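Local structure of beta-galactosidase (Bacteroides thetaiotaomicron, 5MUJ) at residues A[63-66]-A[71-74]; A[98-103]-A[336-341]; A[300-305]-A[313-318]; A[272-277]-A[283-288]. The protein probably hydrolyses glycosidic bonds in a side chain (chain B) of the plant pectin rhamnogalacturonan II, acting as a glycoside hydrolase of a gut bacterium. All blocks are in the same frame, centred on the assembly; numbering follows the deposited sequence.

Contact 1: A[63-66]-A[71-74]; sequences PTVF and KWLM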
loop_
_atom_site.group_PDB
_atom_site.type_symbol
_atom_site.label_atom_id
_atom_site.label_comp_id
_atom_site.label_asym_id
_atom_site.label_seq_id
_atom_site.Cartn_x
_atom_site.Cartn_y
_atom_site.Cartn_z
ATOM N N PRO A 63 -0.501 5.605 1.932
ATOM C CA PRO A 63 -1.858 6.042 1.852
ATOM C C PRO A 63 -2.891 5.004 1.449
ATOM O O PRO A 63 -2.666 4.198 0.515
ATOM C CB PRO A 63 -1.803 7.135 0.766
ATOM C CG PRO A 63 -0.712 6.660 -0.146
ATOM C CD PRO A 63 0.311 6.134 0.810
ATOM N N THR A 64 -4.027 5.047 2.135
ATOM C CA THR A 64 -5.222 4.373 1.680
ATOM C C THR A 64 -6.336 5.416 1.711
ATOM O O THR A 64 -6.607 5.996 2.770
ATOM C CB THR A 64 -5.598 3.180 2.577
ATOM O OG1 THR A 64 -4.458 2.353 2.787
ATOM C CG2 THR A 64 -6.693 2.322 1.954
ATOM N N VAL A 65 -6.955 5.644 0.565
ATOM C CA VAL A 65 -7.989 6.714 0.453
ATOM C C VAL A 65 -9.352 6.102 0.228
ATOM O O VAL A 65 -9.535 5.220 -0.606
ATOM C CB VAL A 65 -7.698 7.760 -0.651
ATOM C CG1 VAL A 65 -8.873 8.773 -0.791
ATOM C CG2 VAL A 65 -6.408 8.502 -0.372
ATOM N N PHE A 66 -10.318 6.614 0.981
ATOM C CA PHE A 66 -11.688 6.166 0.854
ATOM C C PHE A 66 -12.690 7.280 1.194
ATOM O O PHE A 66 -12.308 8.341 1.636
ATOM C CB PHE A 66 -11.909 4.919 1.712
ATOM C CG PHE A 66 -11.504 5.080 3.150
ATOM C CD1 PHE A 66 -10.159 4.979 3.502
ATOM C CD2 PHE A 66 -12.449 5.259 4.163
ATOM C CE1 PHE A 66 -9.763 5.130 4.812
ATOM C CE2 PHE A 66 -12.050 5.379 5.475
ATOM C CZ PHE A 66 -10.705 5.291 5.797
ATOM N N LYS A 71 -17.251 13.000 2.618
ATOM C CA LYS A 71 -15.914 13.237 3.155
ATOM C C LYS A 71 -14.921 12.198 2.653
ATOM O O LYS A 71 -15.205 11.000 2.701
ATOM C CB LYS A 71 -15.913 13.131 4.672
ATOM C CG LYS A 71 -14.641 13.642 5.345
ATOM C CD LYS A 71 -14.597 15.170 5.436
ATOM C CE LYS A 71 -15.523 15.715 6.514
ATOM N NZ LYS A 71 -15.443 17.203 6.611
ATOM N N TRP A 72 -13.747 12.678 2.253
ATOM C CA TRP A 72 -12.647 11.813 1.880
ATOM C C TRP A 72 -11.746 11.558 3.102
ATOM O O TRP A 72 -11.420 12.465 3.863
ATOM C CB TRP A 72 -11.821 12.417 0.758
ATOM C CG TRP A 72 -12.613 12.582 -0.518
ATOM C CD1 TRP A 72 -13.225 13.726 -1.001
ATOM C CD2 TRP A 72 -12.903 11.557 -1.463
ATOM N NE1 TRP A 72 -13.870 13.455 -2.172
ATOM C CE2 TRP A 72 -13.667 12.136 -2.496
ATOM C CE3 TRP A 72 -12.574 10.204 -1.547
ATOM C CZ2 TRP A 72 -14.124 11.387 -3.592
ATOM C CZ3 TRP A 72 -13.020 9.474 -2.641
ATOM C CH2 TRP A 72 -13.757 10.057 -3.652
ATOM N N LEU A 73 -11.345 10.298 3.274
ATOM C CA LEU A 73 -10.512 9.885 4.390
ATOM C C LEU A 73 -9.230 9.216 3.862
ATOM O O LEU A 73 -9.265 8.670 2.776
ATOM C CB LEU A 73 -11.320 8.934 5.245
ATOM C CG LEU A 73 -12.602 9.540 5.828
ATOM C CD1 LEU A 73 -13.480 8.442 6.372
ATOM C CD2 LEU A 73 -12.251 10.545 6.901
HETATM N N MSE A 74 -8.105 9.443 4.545
HETATM C CA MSE A 74 -6.848 8.764 4.206
HETATM C C MSE A 74 -6.228 8.223 5.463
HETATM O O MSE A 74 -5.898 8.965 6.370
HETATM C CB MSE A 74 -5.866 9.744 3.548
HETATM C CG MSE A 74 -4.590 9.005 3.108
HETATM SE SE MSE A 74 -3.141 10.278 2.875
HETATM C CE MSE A 74 -3.965 11.375 1.464
#
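P63 lays its CB against the selenium of M74, a selenomethionine, with 4.0 Å between P63 CB and M74 SE. M74 reaches this far because its CG stands anti to the backbone N (chi1 -176°), which carries the chain along the strand toward the proline. The next residue, T64, contributes backbone: its carbonyl O receives a CA-H...O contact from M74 CA at 3.1 Å, while its side chain turns to Y336 and P126. V65 and M74 form an antiparallel non-hydrogen-bonded pair, and the valine splits its two methyls between neighbours. CG2 rests on M74 CG, and CG1 approaches the indole of W72, 4.0 Å from V65 CG1 to W72 CE3. F66 closes the walk as a hydrogen-bonded pair with L73, F66 N lying 2.9 Å from L73 O and L73 N 2.7 Å from F66 O, the latter bond nearly straight at 171°. With CG placed between backbone N and carbonyl carbon, the F66 ring swings across its partner, so that L73 CB sits over one face, 3.8 Å from the ring centroid, and L73 CD1 touches F66 CE2. An alanine at F66 is likely to strip L73 CB and CD1 of their cover and open a gap toward P126 and L139. Such a tight antiparallel hairpin, pairing the first two strands of a four-stranded sheet, is the usual start of a beta-propeller blade.

Contact 2: A[98-103]-A[336-341]; sequences DNLLDW and YVIKHD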
loop_
_atom_site.group_PDB
_atom_site.type_symbol
_atom_site.label_atom_id
_atom_site.label_comp_id
_atom_site.label_asym_id
_atom_site.label_seq_id
_atom_site.Cartn_x
_atom_site.Cartn_y
_atom_site.Cartn_z
ATOM N N ASP A 98 -12.067 17.458 2.107
ATOM C CA ASP A 98 -13.256 17.755 1.296
ATOM C C ASP A 98 -12.993 17.758 -0.205
ATOM O O ASP A 98 -13.959 17.789 -0.984
ATOM C CB ASP A 98 -13.848 19.126 1.677
ATOM C CG ASP A 98 -14.319 19.181 3.107
ATOM O OD1 ASP A 98 -15.145 18.340 3.524
ATOM O OD2 ASP A 98 -13.884 20.104 3.810
ATOM N N ASN A 99 -11.723 17.783 -0.641
ATOM C CA ASN A 99 -11.460 17.996 -2.078
ATOM C C ASN A 99 -10.393 17.087 -2.676
ATOM O O ASN A 99 -9.919 17.336 -3.793
ATOM C CB ASN A 99 -11.105 19.477 -2.341
ATOM C CG ASN A 99 -9.797 19.880 -1.713
ATOM O OD1 ASN A 99 -9.154 19.074 -1.022
ATOM N ND2 ASN A 99 -9.384 21.110 -1.925
ATOM N N LEU A 100 -10.046 16.034 -1.933
ATOM C CA LEU A 100 -8.910 15.108 -2.233
ATOM C C LEU A 100 -7.487 15.705 -2.243
ATOM O O LEU A 100 -6.516 14.951 -2.303
ATOM C CB LEU A 100 -9.148 14.290 -3.516
ATOM C CG LEU A 100 -10.287 13.278 -3.482
ATOM C CD1 LEU A 100 -10.787 12.887 -4.865
ATOM C CD2 LEU A 100 -9.766 12.071 -2.713
ATOM N N LEU A 101 -7.330 17.017 -2.088
ATOM C CA LEU A 101 -6.051 17.685 -2.252
ATOM C C LEU A 101 -5.488 18.237 -0.944
ATOM O O LEU A 101 -4.286 18.144 -0.688
ATOM C CB LEU A 101 -6.220 18.853 -3.260
ATOM C CG LEU A 101 -6.633 18.419 -4.669
ATOM C CD1 LEU A 101 -7.014 19.684 -5.494
ATOM C CD2 LEU A 101 -5.534 17.538 -5.333
ATOM N N ASP A 102 -6.375 18.900 -0.189
ATOM C CA ASP A 102 -6.103 19.519 1.091
ATOM C C ASP A 102 -6.582 18.590 2.205
ATOM O O ASP A 102 -7.787 18.262 2.296
ATOM C CB ASP A 102 -6.842 20.867 1.223
ATOM C CG ASP A 102 -6.326 21.923 0.258
ATOM O OD1 ASP A 102 -6.790 21.975 -0.890
ATOM O OD2 ASP A 102 -5.439 22.696 0.654
ATOM N N TRP A 103 -5.649 18.277 3.082
ATOM C CA TRP A 103 -5.819 17.184 4.086
ATOM C C TRP A 103 -5.596 17.703 5.492
ATOM O O TRP A 103 -4.689 18.520 5.731
ATOM C CB TRP A 103 -4.845 15.985 3.816
ATOM C CG TRP A 103 -5.249 15.281 2.587
ATOM C CD1 TRP A 103 -4.833 15.551 1.300
ATOM C CD2 TRP A 103 -6.205 14.223 2.477
ATOM N NE1 TRP A 103 -5.500 14.738 0.409
ATOM C CE2 TRP A 103 -6.339 13.914 1.110
ATOM C CE3 TRP A 103 -6.986 13.534 3.397
ATOM C CZ2 TRP A 103 -7.253 12.975 0.663
ATOM C CZ3 TRP A 103 -7.849 12.613 2.946
ATOM C CH2 TRP A 103 -7.971 12.318 1.603
ATOM N N TYR A 336 -1.995 4.729 -4.251
ATOM C CA TYR A 336 -3.433 4.618 -4.113
ATOM C C TYR A 336 -4.073 5.584 -5.110
ATOM O O TYR A 336 -3.678 6.729 -5.184
ATOM C CB TYR A 336 -3.892 4.890 -2.677
ATOM C CG TYR A 336 -5.073 4.064 -2.314
ATOM C CD1 TYR A 336 -6.365 4.450 -2.679
ATOM C CD2 TYR A 336 -4.914 2.813 -1.655
ATOM C CE1 TYR A 336 -7.454 3.659 -2.399
ATOM C CE2 TYR A 336 -6.011 2.030 -1.356
ATOM C CZ TYR A 336 -7.283 2.455 -1.726
ATOM O OH TYR A 336 -8.411 1.715 -1.442
ATOM N N VAL A 337 -5.027 5.096 -5.894
ATOM C CA VAL A 337 -5.544 5.820 -7.046
ATOM C C VAL A 337 -7.071 5.999 -6.938
ATOM O O VAL A 337 -7.836 5.046 -6.721
ATOM C CB VAL A 337 -5.152 5.121 -8.370
ATOM C CG1 VAL A 337 -5.479 5.989 -9.579
ATOM C CG2 VAL A 337 -3.670 4.799 -8.399
ATOM N N ILE A 338 -7.527 7.237 -7.083
ATOM C CA ILE A 338 -8.939 7.521 -7.039
ATOM C C ILE A 338 -9.269 8.148 -8.376
ATOM O O ILE A 338 -8.594 9.097 -8.766
ATOM C CB ILE A 338 -9.275 8.551 -5.934
ATOM C CG1 ILE A 338 -8.897 8.038 -4.536
ATOM C CG2 ILE A 338 -10.744 8.912 -5.973
ATOM C CD1 ILE A 338 -9.694 6.844 -4.040
ATOM N N LYS A 339 -10.263 7.619 -9.083
ATOM C CA LYS A 339 -10.910 8.391 -10.146
ATOM C C LYS A 339 -12.256 8.946 -9.663
ATOM O O LYS A 339 -13.179 8.211 -9.355
ATOM C CB LYS A 339 -11.096 7.590 -11.436
ATOM C CG LYS A 339 -11.632 8.479 -12.555
ATOM C CD LYS A 339 -11.645 7.883 -13.937
ATOM C CE LYS A 339 -12.128 8.941 -14.930
ATOM N NZ LYS A 339 -12.182 8.404 -16.296
ATOM N N HIS A 340 -12.383 10.274 -9.683
ATOM C CA HIS A 340 -13.599 10.935 -9.220
ATOM C C HIS A 340 -13.869 12.159 -10.074
ATOM O O HIS A 340 -12.943 12.923 -10.347
ATOM C CB HIS A 340 -13.449 11.325 -7.757
ATOM C CG HIS A 340 -14.670 11.979 -7.176
ATOM N ND1 HIS A 340 -15.808 11.272 -6.850
ATOM C CD2 HIS A 340 -14.924 13.272 -6.867
ATOM C CE1 HIS A 340 -16.710 12.105 -6.356
ATOM N NE2 HIS A 340 -16.206 13.326 -6.377
ATOM N N ASP A 341 -15.133 12.323 -10.493
ATOM C CA ASP A 341 -15.588 13.461 -11.275
ATOM C C ASP A 341 -14.634 13.764 -12.419
ATOM O O ASP A 341 -14.194 14.883 -12.582
ATOM C CB ASP A 341 -15.775 14.678 -10.351
ATOM C CG ASP A 341 -16.477 15.835 -11.034
ATOM O OD1 ASP A 341 -17.513 15.616 -11.706
ATOM O OD2 ASP A 341 -15.957 16.958 -10.887
#
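N99 OD1 is gripped by two backbone amides, and the turn it shapes presents L100 to I338 across the contact. D102 N, 2.9 Å from N99 OD1, comes in the carbonyl plane on a lone pair, in a bond of 174°; L101 N, also 2.9 Å from N99 OD1, arrives from above that plane. These are an Asx motif and an Asx turn sharing one acceptor. The amide's rotation is fixed from its other end, where N99 ND2 donates to D102 OD1 on the anti side of the carboxylate. A further clasp comes from W103 NE1, which meets L100 O at 2.9 Å from above its carbonyl plane. In the five-bladed propeller this turn links the last two strands of one blade, while 336-340 belongs to the innermost strand of the adjacent blade, so the contact spans a blade interface. It is purely apolar. L100, whose backbone takes a positive phi of 63°, sends CD1 to the I338 branch that stands anti to the backbone N, 4.1 Å from L100 CD1 to I338 CG2. The same L100 CD1 comes within 4.2 Å of H340 CB. W72 fills the joint from the side, touching L100 and I338 and meeting the H340 ring edge-to-face.

Contact 3: A[300-305]-A[313-318]; sequences FNTFAA and TDWHGA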
loop_
_atom_site.group_PDB
_atom_site.type_symbol
_atom_site.label_atom_id
_atom_site.label_comp_id
_atom_site.label_asym_id
_atom_site.label_seq_id
_atom_site.Cartn_x
_atom_site.Cartn_y
_atom_site.Cartn_z
ATOM N N PHE A 300 9.637 3.584 -8.309
ATOM C CA PHE A 300 8.635 4.090 -9.232
ATOM C C PHE A 300 7.348 3.300 -9.163
ATOM O O PHE A 300 7.340 2.193 -8.592
ATOM C CB PHE A 300 9.168 4.043 -10.665
ATOM C CG PHE A 300 9.588 2.617 -11.099
ATOM C CD1 PHE A 300 10.870 2.083 -10.799
ATOM C CD2 PHE A 300 8.693 1.817 -11.777
ATOM C CE1 PHE A 300 11.234 0.768 -11.177
ATOM C CE2 PHE A 300 9.060 0.509 -12.154
ATOM C CZ PHE A 300 10.319 0.005 -11.847
ATOM N N ASN A 301 6.269 3.866 -9.712
ATOM C CA ASN A 301 4.991 3.180 -9.862
ATOM C C ASN A 301 4.662 2.886 -11.323
ATOM O O ASN A 301 4.847 3.727 -12.218
ATOM C CB ASN A 301 3.844 4.032 -9.279
ATOM C CG ASN A 301 3.939 4.184 -7.781
ATOM O OD1 ASN A 301 4.491 3.357 -7.082
ATOM N ND2 ASN A 301 3.369 5.263 -7.267
ATOM N N THR A 302 4.131 1.685 -11.554
ATOM C CA THR A 302 3.513 1.317 -12.813
ATOM C C THR A 302 2.307 0.394 -12.565
ATOM O O THR A 302 1.768 0.357 -11.433
ATOM C CB THR A 302 4.547 0.815 -13.847
ATOM O OG1 THR A 302 3.907 0.600 -15.113
ATOM C CG2 THR A 302 5.236 -0.456 -13.393
ATOM N N PHE A 303 1.866 -0.357 -13.573
ATOM C CA PHE A 303 0.736 -1.229 -13.354
ATOM C C PHE A 303 0.865 -2.494 -14.167
ATOM O O PHE A 303 1.633 -2.548 -15.114
ATOM C CB PHE A 303 -0.574 -0.537 -13.709
ATOM C CG PHE A 303 -0.754 -0.330 -15.182
ATOM C CD1 PHE A 303 -0.164 0.761 -15.822
ATOM C CD2 PHE A 303 -1.464 -1.250 -15.935
ATOM C CE1 PHE A 303 -0.324 0.954 -17.207
ATOM C CE2 PHE A 303 -1.620 -1.057 -17.317
ATOM C CZ PHE A 303 -1.050 0.044 -17.951
ATOM N N ALA A 304 0.056 -3.462 -13.747
ATOM C CA ALA A 304 -0.193 -4.679 -14.471
ATOM C C ALA A 304 -1.684 -4.922 -14.602
ATOM O O ALA A 304 -2.488 -4.278 -13.916
ATOM C CB ALA A 304 0.497 -5.851 -13.748
ATOM N N ALA A 305 -2.091 -5.856 -15.459
ATOM C CA ALA A 305 -3.507 -6.186 -15.571
ATOM C C ALA A 305 -3.723 -7.699 -15.744
ATOM O O ALA A 305 -2.795 -8.410 -16.148
ATOM C CB ALA A 305 -4.193 -5.375 -16.691
ATOM N N THR A 313 -0.230 -9.298 -16.667
ATOM C CA THR A 313 0.505 -8.760 -17.813
ATOM C C THR A 313 1.023 -7.396 -17.367
ATOM O O THR A 313 0.232 -6.553 -16.925
ATOM C CB THR A 313 -0.416 -8.580 -19.030
ATOM O OG1 THR A 313 -0.972 -9.848 -19.428
ATOM C CG2 THR A 313 0.345 -7.959 -20.207
ATOM N N ASP A 314 2.319 -7.179 -17.494
ATOM C CA ASP A 314 2.989 -5.963 -17.036
ATOM C C ASP A 314 2.864 -4.881 -18.112
ATOM O O ASP A 314 2.985 -5.165 -19.279
ATOM C CB ASP A 314 4.466 -6.299 -16.766
ATOM C CG ASP A 314 5.107 -5.503 -15.652
ATOM O OD1 ASP A 314 4.478 -4.623 -15.032
ATOM O OD2 ASP A 314 6.310 -5.799 -15.387
ATOM N N TRP A 315 2.595 -3.625 -17.727
ATOM C CA TRP A 315 2.691 -2.527 -18.664
ATOM C C TRP A 315 4.034 -2.417 -19.372
ATOM O O TRP A 315 5.057 -2.403 -18.740
ATOM C CB TRP A 315 2.414 -1.231 -17.894
ATOM C CG TRP A 315 2.518 0.097 -18.669
ATOM C CD1 TRP A 315 3.149 1.215 -18.228
ATOM C CD2 TRP A 315 1.995 0.424 -19.971
ATOM N NE1 TRP A 315 3.021 2.231 -19.148
ATOM C CE2 TRP A 315 2.340 1.776 -20.227
ATOM C CE3 TRP A 315 1.277 -0.280 -20.942
ATOM C CZ2 TRP A 315 1.999 2.445 -21.426
ATOM C CZ3 TRP A 315 0.942 0.365 -22.119
ATOM C CH2 TRP A 315 1.285 1.740 -22.345
ATOM N N HIS A 316 4.007 -2.179 -20.684
ATOM C CA HIS A 316 5.248 -2.158 -21.480
ATOM C C HIS A 316 5.764 -0.758 -21.829
ATOM O O HIS A 316 6.736 -0.615 -22.568
ATOM C CB HIS A 316 5.062 -2.980 -22.747
ATOM C CG HIS A 316 3.880 -2.556 -23.557
ATOM N ND1 HIS A 316 3.990 -1.763 -24.678
ATOM C CD2 HIS A 316 2.559 -2.790 -23.394
ATOM C CE1 HIS A 316 2.789 -1.534 -25.168
ATOM N NE2 HIS A 316 1.909 -2.169 -24.424
ATOM N N GLY A 317 5.146 0.260 -21.233
ATOM C CA GLY A 317 5.386 1.683 -21.591
ATOM C C GLY A 317 5.933 2.431 -20.404
ATOM O O GLY A 317 6.330 1.825 -19.419
ATOM N N ALA A 318 5.892 3.762 -20.481
ATOM C CA ALA A 318 6.448 4.658 -19.466
ATOM C C ALA A 318 5.804 4.375 -18.129
ATOM O O ALA A 318 4.616 4.124 -18.040
ATOM C CB ALA A 318 6.202 6.129 -19.843
HETATM O O HOH W 1 6.017 0.388 -17.012
HETATM O O HOH W 2 -2.575 -11.468 -17.770
#
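Backbone hydrogen bonds tie A305 to T313 twice, as an antiparallel hydrogen-bonded pair: A305 N lies 2.8 Å from T313 O, and T313 N lies 2.8 Å from A305 O in an almost straight bond of 178°. Beyond the A304-D314 pair, W315 N reaches F303 O at 3.0 Å, in the carbonyl plane, although the strand has already ended. The segments thus form the hairpin of the third and fourth strands of a propeller blade, with 313-314 as its short outermost strand. Aromatic packing comes next. W315 holds CG anti to its own backbone nitrogen (chi1 177°), which lays the indole against F303 in an offset stack: F303 and the five-membered ring of W315 have centroids 4.6 Å apart and planes at 20°. W315 CB adds a CH-pi contact, 3.7 Å from the F303 centroid. On the opposite face of the indole lies G317 N, and a side chain at this glycine would clash with W315 CZ2. Polar contacts hold the edges: W315 NE1 donates to A318 O at 2.7 Å, T302 OG1 lies near the ring plane beside CD1, and a water bridges T302 OG1 and G317 O. Replacing W315 by leucine would probably uncover the F303 face and leave A318 O without its indole mate. D314 brings its carboxylate back across the sheet, OD1 bonding Y287 OH and OD2 H264 NE2, while T313 OG1 binds V29 N.

Contact 4: A[272-277]-A[283-288]; sequences GDAHIQ and YVMFYF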
loop_
_atom_site.group_PDB
_atom_site.type_symbol
_atom_site.label_atom_id
_atom_site.label_comp_id
_atom_site.label_asym_id
_atom_site.label_seq_id
_atom_site.Cartn_x
_atom_site.Cartn_y
_atom_site.Cartn_z
ATOM N N GLY A 272 5.989 -4.503 -5.033
ATOM C CA GLY A 272 5.042 -4.504 -3.978
ATOM C C GLY A 272 3.936 -3.477 -3.954
ATOM O O GLY A 272 3.605 -2.835 -4.949
ATOM N N ASP A 273 3.357 -3.399 -2.770
ATOM C CA ASP A 273 2.170 -2.609 -2.499
ATOM C C ASP A 273 1.139 -2.682 -3.618
ATOM O O ASP A 273 0.718 -1.678 -4.180
ATOM C CB ASP A 273 2.550 -1.173 -2.101
ATOM C CG ASP A 273 3.309 -1.116 -0.759
ATOM O OD1 ASP A 273 3.919 -2.143 -0.347
ATOM O OD2 ASP A 273 3.261 -0.060 -0.083
ATOM N N ALA A 274 0.699 -3.890 -3.897
ATOM C CA ALA A 274 -0.332 -4.149 -4.857
ATOM C C ALA A 274 -1.648 -3.508 -4.407
ATOM O O ALA A 274 -2.092 -3.702 -3.267
ATOM C CB ALA A 274 -0.511 -5.642 -5.110
ATOM N N HIS A 275 -2.225 -2.756 -5.342
ATOM C CA HIS A 275 -3.479 -2.001 -5.185
ATOM C C HIS A 275 -4.302 -2.291 -6.425
ATOM O O HIS A 275 -3.949 -1.859 -7.519
ATOM C CB HIS A 275 -3.178 -0.488 -4.984
ATOM C CG HIS A 275 -4.352 0.440 -5.180
ATOM N ND1 HIS A 275 -5.528 0.330 -4.470
ATOM C CD2 HIS A 275 -4.495 1.519 -5.988
ATOM C CE1 HIS A 275 -6.361 1.308 -4.842
ATOM N NE2 HIS A 275 -5.756 2.031 -5.768
ATOM N N ILE A 276 -5.382 -3.042 -6.246
ATOM C CA ILE A 276 -6.210 -3.583 -7.338
ATOM C C ILE A 276 -7.564 -2.882 -7.457
ATOM O O ILE A 276 -8.286 -2.740 -6.474
ATOM C CB ILE A 276 -6.441 -5.101 -7.162
ATOM C CG1 ILE A 276 -5.080 -5.806 -7.091
ATOM C CG2 ILE A 276 -7.274 -5.668 -8.329
ATOM C CD1 ILE A 276 -5.163 -7.296 -6.974
ATOM N N GLN A 277 -7.886 -2.441 -8.681
ATOM C CA GLN A 277 -9.227 -1.983 -9.017
ATOM C C GLN A 277 -9.753 -2.738 -10.227
ATOM O O GLN A 277 -8.979 -3.244 -11.032
ATOM C CB GLN A 277 -9.199 -0.480 -9.275
ATOM C CG GLN A 277 -8.909 0.262 -7.984
ATOM C CD GLN A 277 -9.081 1.739 -8.100
ATOM O OE1 GLN A 277 -10.136 2.224 -8.537
ATOM N NE2 GLN A 277 -8.048 2.477 -7.687
ATOM N N TYR A 283 -8.955 -6.572 -14.199
ATOM C CA TYR A 283 -8.354 -6.084 -12.958
ATOM C C TYR A 283 -7.077 -5.366 -13.308
ATOM O O TYR A 283 -6.298 -5.859 -14.139
ATOM C CB TYR A 283 -8.019 -7.237 -11.987
ATOM C CG TYR A 283 -9.231 -7.984 -11.508
ATOM C CD1 TYR A 283 -10.051 -7.459 -10.495
ATOM C CD2 TYR A 283 -9.569 -9.222 -12.052
ATOM C CE1 TYR A 283 -11.156 -8.158 -10.046
ATOM C CE2 TYR A 283 -10.695 -9.891 -11.633
ATOM C CZ TYR A 283 -11.478 -9.356 -10.632
ATOM O OH TYR A 283 -12.584 -10.052 -10.217
ATOM N N VAL A 284 -6.874 -4.198 -12.684
ATOM C CA VAL A 284 -5.664 -3.430 -12.819
ATOM C C VAL A 284 -4.947 -3.385 -11.483
ATOM O O VAL A 284 -5.536 -2.995 -10.475
ATOM C CB VAL A 284 -5.998 -1.995 -13.281
ATOM C CG1 VAL A 284 -4.721 -1.158 -13.394
ATOM C CG2 VAL A 284 -6.725 -2.089 -14.599
HETATM N N MSE A 285 -3.686 -3.809 -11.462
HETATM C CA MSE A 285 -2.888 -3.740 -10.282
HETATM C C MSE A 285 -1.954 -2.586 -10.445
HETATM O O MSE A 285 -1.053 -2.615 -11.286
HETATM C CB MSE A 285 -2.060 -5.023 -10.095
HETATM C CG MSE A 285 -1.217 -4.965 -8.840
HETATM SE SE MSE A 285 0.212 -6.289 -8.895
HETATM C CE MSE A 285 -0.895 -7.863 -8.566
ATOM N N PHE A 286 -2.148 -1.588 -9.588
ATOM C CA PHE A 286 -1.152 -0.550 -9.382
ATOM C C PHE A 286 -0.141 -1.136 -8.407
ATOM O O PHE A 286 -0.538 -1.725 -7.396
ATOM C CB PHE A 286 -1.818 0.716 -8.806
ATOM C CG PHE A 286 -2.829 1.313 -9.721
ATOM C CD1 PHE A 286 -2.408 2.060 -10.811
ATOM C CD2 PHE A 286 -4.188 1.061 -9.565
ATOM C CE1 PHE A 286 -3.347 2.653 -11.659
ATOM C CE2 PHE A 286 -5.110 1.614 -10.432
ATOM C CZ PHE A 286 -4.668 2.366 -11.518
ATOM N N TYR A 287 1.137 -0.984 -8.723
ATOM C CA TYR A 287 2.213 -1.500 -7.853
ATOM C C TYR A 287 3.437 -0.613 -7.951
ATOM O O TYR A 287 3.583 0.162 -8.932
ATOM C CB TYR A 287 2.521 -2.959 -8.229
ATOM C CG TYR A 287 3.310 -3.142 -9.484
ATOM C CD1 TYR A 287 4.710 -3.194 -9.436
ATOM C CD2 TYR A 287 2.681 -3.296 -10.718
ATOM C CE1 TYR A 287 5.455 -3.385 -10.605
ATOM C CE2 TYR A 287 3.415 -3.492 -11.881
ATOM C CZ TYR A 287 4.803 -3.535 -11.805
ATOM O OH TYR A 287 5.517 -3.715 -12.960
ATOM N N PHE A 288 4.326 -0.715 -6.970
ATOM C CA PHE A 288 5.638 -0.072 -7.030
ATOM C C PHE A 288 6.728 -1.108 -7.174
ATOM O O PHE A 288 6.586 -2.304 -6.762
ATOM C CB PHE A 288 5.988 0.833 -5.838
ATOM C CG PHE A 288 6.687 0.168 -4.648
ATOM C CD1 PHE A 288 5.949 -0.514 -3.655
ATOM C CD2 PHE A 288 8.062 0.284 -4.445
ATOM C CE1 PHE A 288 6.550 -1.047 -2.554
ATOM C CE2 PHE A 288 8.705 -0.353 -3.341
ATOM C CZ PHE A 288 7.935 -0.980 -2.397
#
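A beta hairpin of the two innermost strands of a propeller blade, interrupted by a beta bulge, joins 272-277 to 283-288. Register shifts by one residue between the G272-F288 and H275-F286 pairs, so D273 and A274 together face Y287. Each of these pairs is doubly hydrogen-bonded, G272 N lying 2.9 Å from F288 O and F286 N 2.8 Å from H275 O. The third such pair, Q277 with V284, ends the run with V284 N 2.8 Å from Q277 O at 178°. At the bulge, D273 takes a left-handed backbone conformation (phi 40°) and brings its side chain to the edge of the F288 ring. D273 OD1 stands 3.6 Å from F288 CE1, the carboxylate turned nearly at right angles to the ring. G272 N lies over one face of the same ring, and its lack of a side chain matters, since a CB there would crowd F288 CE1. Further along, the rings of H275 and F286 lie side by side, slid apart with planes at 30°, and touch through H275 CD2 and F286 CD2 at 3.6 Å. On the other face the contacts across the hairpin are largely apolar: A274 CB is 3.9 Å from M285 CG of a selenomethionine, and I276 CG2 is 4.0 Å from Y283 CD1, while Y287 OH hydrogen-bonds D314 OD1. The F288 side chain comes within about 4 Å of a bound rhamnose, at the ligand pocket. Outside the hairpin, Q277 bonds Y137 and V337, H275 meets Y336, strand 331-340 packs on F286 and F288, and strand 299-306 continues the sheet beyond 282-290.

Contacts 1 and 4 are equivalent hairpins in different blades, each joining the inner two strands; contact 1 is regular, whereas contact 4 carries a bulge and lies closest to the propeller centre, beside the glycan. Contact 3 belongs to the same blade as contact 4 but at its outer end, where partly exposed T313 and D314 bring water and polar partners into play; D314 and Y287 bond the two contacts together. Contact 2 differs in kind, joining separate blades through a few apolar atoms, mostly buried, without backbone pairing. Its strand 331-340 is the common neighbour, packing on T64 and V65 of contact 1 and H275 and F286 of contact 4, and accepting a hydrogen bond from Q277.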